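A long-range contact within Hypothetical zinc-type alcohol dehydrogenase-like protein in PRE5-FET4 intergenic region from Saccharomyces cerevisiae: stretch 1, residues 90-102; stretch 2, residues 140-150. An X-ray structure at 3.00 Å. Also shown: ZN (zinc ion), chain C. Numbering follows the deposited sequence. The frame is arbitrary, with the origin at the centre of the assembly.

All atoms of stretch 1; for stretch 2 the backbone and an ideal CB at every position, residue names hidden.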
# COMPACT_ATOMS: atom_id res chain seq x y z
N ARG A 90 3.48 -6.36 38.25
CA ARG A 90 2.32 -6.64 37.42
C ARG A 90 2.68 -6.35 35.97
O ARG A 90 2.71 -5.20 35.53
CB ARG A 90 1.13 -5.79 37.87
CG ARG A 90 -0.12 -5.99 37.05
CD ARG A 90 -1.35 -5.59 37.84
NE ARG A 90 -2.23 -4.73 37.07
CZ ARG A 90 -1.91 -3.51 36.66
NH1 ARG A 90 -0.71 -3.00 36.92
NH2 ARG A 90 -2.80 -2.79 36.01
N VAL A 91 2.95 -7.41 35.23
CA VAL A 91 3.35 -7.31 33.84
C VAL A 91 2.27 -7.80 32.87
O VAL A 91 1.18 -8.22 33.28
CB VAL A 91 4.63 -8.13 33.62
CG1 VAL A 91 5.73 -7.64 34.57
CG2 VAL A 91 4.36 -9.62 33.87
N GLY A 92 2.58 -7.74 31.58
CA GLY A 92 1.64 -8.20 30.58
C GLY A 92 2.37 -8.88 29.43
O GLY A 92 3.52 -8.55 29.13
N VAL A 93 1.69 -9.85 28.80
CA VAL A 93 2.23 -10.58 27.65
C VAL A 93 1.14 -10.62 26.59
O VAL A 93 -0.02 -10.92 26.89
CB VAL A 93 2.66 -12.03 28.01
CG1 VAL A 93 3.12 -12.77 26.76
CG2 VAL A 93 3.77 -12.01 29.04
N GLY A 94 1.50 -10.32 25.35
CA GLY A 94 0.51 -10.31 24.29
C GLY A 94 0.60 -11.51 23.37
O GLY A 94 0.87 -12.63 23.78
N ALA A 95 0.38 -11.25 22.08
CA ALA A 95 0.40 -12.31 21.09
C ALA A 95 1.76 -12.87 20.76
O ALA A 95 1.88 -14.07 20.63
CB ALA A 95 -0.29 -11.86 19.83
N GLN A 96 2.78 -12.03 20.59
CA GLN A 96 4.10 -12.59 20.28
C GLN A 96 4.76 -13.05 21.58
O GLN A 96 4.49 -12.51 22.65
CB GLN A 96 5.01 -11.58 19.56
CG GLN A 96 6.15 -12.28 18.84
CD GLN A 96 6.99 -11.35 17.99
OE1 GLN A 96 6.49 -10.38 17.42
NE2 GLN A 96 8.28 -11.65 17.89
N VAL A 97 5.65 -14.03 21.49
CA VAL A 97 6.25 -14.58 22.69
C VAL A 97 7.73 -14.91 22.49
O VAL A 97 8.42 -15.36 23.41
CB VAL A 97 5.44 -15.83 23.07
CG1 VAL A 97 6.07 -17.07 22.49
CG2 VAL A 97 5.25 -15.90 24.55
N PHE A 98 8.21 -14.66 21.28
CA PHE A 98 9.60 -14.95 20.95
C PHE A 98 10.06 -14.36 19.62
O PHE A 98 9.27 -14.18 18.69
CB PHE A 98 9.85 -16.45 20.92
CG PHE A 98 11.27 -16.80 20.64
CD1 PHE A 98 12.24 -16.65 21.63
CD2 PHE A 98 11.66 -17.20 19.37
CE1 PHE A 98 13.58 -16.90 21.37
CE2 PHE A 98 13.01 -17.46 19.09
CZ PHE A 98 13.97 -17.30 20.10
N SER A 99 11.36 -14.09 19.54
CA SER A 99 11.97 -13.51 18.36
C SER A 99 13.47 -13.81 18.42
O SER A 99 14.02 -13.99 19.51
CB SER A 99 11.72 -12.00 18.36
OG SER A 99 11.98 -11.45 17.09
N CYS A 100 14.14 -13.86 17.27
CA CYS A 100 15.57 -14.16 17.28
C CYS A 100 16.34 -13.07 18.00
O CYS A 100 17.46 -13.29 18.44
CB CYS A 100 16.10 -14.33 15.86
SG CYS A 100 16.54 -12.80 15.07
N LEU A 101 15.72 -11.90 18.11
CA LEU A 101 16.30 -10.75 18.79
C LEU A 101 17.67 -10.32 18.29
O LEU A 101 18.36 -9.57 18.98
CB LEU A 101 16.37 -11.02 20.29
CG LEU A 101 14.98 -11.13 20.89
CD1 LEU A 101 15.05 -11.63 22.31
CD2 LEU A 101 14.29 -9.77 20.83
N GLU A 102 18.06 -10.77 17.11
CA GLU A 102 19.36 -10.39 16.56
C GLU A 102 19.35 -9.89 15.12
O GLU A 102 20.23 -9.13 14.72
CB GLU A 102 20.35 -11.54 16.70
CG GLU A 102 21.10 -11.49 18.02
CD GLU A 102 21.94 -12.73 18.28
OE1 GLU A 102 22.66 -12.75 19.30
OE2 GLU A 102 21.86 -13.69 17.47
N UNK A 140 4.85 -19.08 30.60
CA UNK A 140 6.30 -19.00 30.60
C UNK A 140 6.71 -18.26 29.35
O UNK A 140 6.55 -18.77 28.24
CB UNK A 140 6.95 -20.38 30.67
N UNK A 141 7.25 -17.05 29.53
CA UNK A 141 7.62 -16.21 28.40
C UNK A 141 8.97 -15.50 28.52
O UNK A 141 9.30 -14.96 29.57
CB UNK A 141 6.53 -15.16 28.19
N UNK A 142 9.72 -15.50 27.42
CA UNK A 142 11.02 -14.83 27.35
C UNK A 142 10.78 -13.36 27.76
O UNK A 142 9.86 -12.72 27.24
CB UNK A 142 11.64 -14.94 25.95
N UNK A 143 11.59 -12.85 28.68
CA UNK A 143 11.43 -11.49 29.20
C UNK A 143 11.28 -10.37 28.18
O UNK A 143 10.61 -9.38 28.44
CB UNK A 143 12.64 -11.16 30.08
N UNK A 144 11.91 -10.51 27.02
CA UNK A 144 11.81 -9.47 26.02
C UNK A 144 10.38 -9.18 25.65
O UNK A 144 10.07 -8.08 25.18
CB UNK A 144 12.60 -9.86 24.77
N UNK A 145 9.50 -10.16 25.83
CA UNK A 145 8.11 -10.01 25.46
C UNK A 145 7.15 -9.81 26.60
O UNK A 145 5.96 -10.05 26.46
CB UNK A 145 7.67 -11.24 24.66
N UNK A 146 7.68 -9.38 27.72
CA UNK A 146 6.85 -9.12 28.88
C UNK A 146 6.92 -7.62 29.13
O UNK A 146 8.01 -7.04 29.18
CB UNK A 146 7.30 -9.93 30.10
N UNK A 147 5.78 -6.97 29.28
CA UNK A 147 5.80 -5.54 29.51
C UNK A 147 5.25 -5.19 30.87
O UNK A 147 4.51 -5.97 31.49
CB UNK A 147 5.01 -4.81 28.42
N UNK A 148 5.62 -4.01 31.38
CA UNK A 148 5.14 -3.57 32.69
C UNK A 148 3.75 -2.97 32.45
O UNK A 148 3.50 -2.38 31.41
CB UNK A 148 6.09 -2.57 33.34
N UNK A 149 2.85 -3.12 33.40
CA UNK A 149 1.53 -2.55 33.22
C UNK A 149 1.49 -1.26 34.03
O UNK A 149 1.69 -1.27 35.24
CB UNK A 149 0.43 -3.52 33.65
N UNK A 150 1.27 -0.12 33.35
CA UNK A 150 1.21 1.16 34.06
C UNK A 150 0.33 1.03 35.30
O UNK A 150 -0.80 0.54 35.22
CB UNK A 150 0.68 2.26 33.14
ZN ZN C . 14.78 -11.51 14.39

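At position 140 the CA-to-CB bond points away from stretch 1, and nothing of that stretch lies within 5.5 Å of the ideal CB. Extended backbone angles would admit almost any strand residue; the deposited residue is Arg140, whose guanidinium is hydrogen-bonded elsewhere in the structure.

Position 141 is different. Its CB points toward stretch 1, 3.9 Å from CG2 of Val97 and 4.3 Å from CG2 of Val93, so the site is apolar and short of room, suiting valine, alanine or perhaps isoleucine. It is Val141, and its branches reach both neighbours: CG1 lies 3.2 Å from Val97 CG2, and CG2 lies 3.9 Å from Val93 CG1.

The CB of 142 also points toward stretch 1, 4.1 Å from Val97 O and 4.7 Å from Phe98 CD1. With Leu101 beyond, a flat or elongated side chain, aromatic or aliphatic, would fit. The deposited His142 brings NE2 to 3.3 Å from Leu101 CD1, while its CD2 meets the edge of the Phe98 ring, 4.3 Å from CD1. Its ND1 accepts a hydrogen bond from the backbone N of 144 (2.8 Å), tying the ring to the following turn.

Position 143, in a 3-10 segment, is out of reach of stretch 1, which therefore sets no preference; it is Glu143. At 144 the CB again points toward stretch 1, 3.9 Å from Leu101 CD1. A methyl-rich surface favours an aliphatic or a planar group. His144 lays one ring face against Leu101, whose CD2 sits 3.4 Å from the centroid of the His144 ring and almost on its normal, a CH-pi contact.

Position 145 faces the backbone of 96-98, its CB lying 4.0 Å from Gln96 O and 4.1 Å from Val97 CA. A large apolar group, aromatic or long aliphatic, could cover this chain. Phe145 does so, and has the largest area of stretch 2 covered by stretch 1: Val97 C and Phe98 N lie over one ring face, and at the ring edge CZ is 3.3 Å from Ser99 CB.

At 146 the CB lies 4.2 Å from Val93 CG2 and 4.8 Å from Val91 CB, calling for a compact aliphatic side chain. Val146 places CG1 3.3 Å from Val91 CG2 and CG2 4.0 Å from Val93 CG2.

Position 147 pairs with Gly92 through two backbone hydrogen bonds, Gly92 N to O of 147 (2.6 Å) and N of 147 to Gly92 O (2.8 Å). Since these need no side chain, many strand formers would serve; it is Val147, whose CG2 lies 3.3 Å from Gly92 O.

Position 148 points away from stretch 1, and its N is not used in the pairing, so proline is tolerated; it is Pro148. The CB of 149 points toward stretch 1, 3.4 Å from Arg90 O, and glycine at 92 leaves space for an aliphatic chain. Ile149 fills it, CD1 lying 3.2 Å from Gly92 N, where a CB on Gly92 would clash; its N donates to Arg90 O (3.0 Å). Position 150 points away, leaving its identity open; it is Pro150.

Stretch 2, residues 140-150: RVHEHFVVPIP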
# COMPACT_ATOMS: atom_id res chain seq x y z
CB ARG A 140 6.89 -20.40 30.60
CG ARG A 140 8.40 -20.46 30.51
CD ARG A 140 8.90 -21.75 31.15
NE ARG A 140 8.52 -21.80 32.55
CZ ARG A 140 8.51 -22.91 33.27
NH1 ARG A 140 8.84 -24.06 32.71
NH2 ARG A 140 8.17 -22.86 34.55
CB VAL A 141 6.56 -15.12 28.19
CG1 VAL A 141 6.81 -14.37 26.91
CG2 VAL A 141 5.19 -15.74 28.20
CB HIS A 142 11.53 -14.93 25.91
CG HIS A 142 12.82 -14.23 25.65
ND1 HIS A 142 13.03 -12.91 25.98
CD2 HIS A 142 13.94 -14.64 25.00
CE1 HIS A 142 14.23 -12.54 25.54
NE2 HIS A 142 14.80 -13.57 24.95
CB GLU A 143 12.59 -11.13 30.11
CG GLU A 143 13.89 -11.00 29.38
CD GLU A 143 15.01 -10.54 30.29
OE1 GLU A 143 16.16 -10.43 29.80
OE2 GLU A 143 14.75 -10.29 31.49
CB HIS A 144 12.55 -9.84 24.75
CG HIS A 144 12.38 -8.83 23.65
ND1 HIS A 144 13.20 -7.73 23.51
CD2 HIS A 144 11.44 -8.72 22.68
CE1 HIS A 144 12.78 -6.99 22.50
NE2 HIS A 144 11.71 -7.57 21.98
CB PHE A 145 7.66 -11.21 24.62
CG PHE A 145 8.32 -11.26 23.27
CD1 PHE A 145 9.59 -11.79 23.12
CD2 PHE A 145 7.68 -10.73 22.16
CE1 PHE A 145 10.23 -11.78 21.88
CE2 PHE A 145 8.31 -10.71 20.91
CZ PHE A 145 9.58 -11.24 20.78
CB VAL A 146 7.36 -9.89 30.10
CG1 VAL A 146 6.35 -9.78 31.21
CG2 VAL A 146 7.62 -11.33 29.73
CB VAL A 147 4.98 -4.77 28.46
CG1 VAL A 147 5.66 -4.84 27.10
CG2 VAL A 147 3.58 -5.32 28.38
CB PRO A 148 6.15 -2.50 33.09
CG PRO A 148 7.36 -2.81 32.24
CD PRO A 148 6.75 -3.17 30.94
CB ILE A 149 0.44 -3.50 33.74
CG1 ILE A 149 0.68 -4.92 33.22
CG2 ILE A 149 -0.92 -2.97 33.34
CD1 ILE A 149 0.84 -5.04 31.71
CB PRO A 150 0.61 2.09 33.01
CG PRO A 150 1.22 1.59 31.77
CD PRO A 150 1.10 0.07 31.91
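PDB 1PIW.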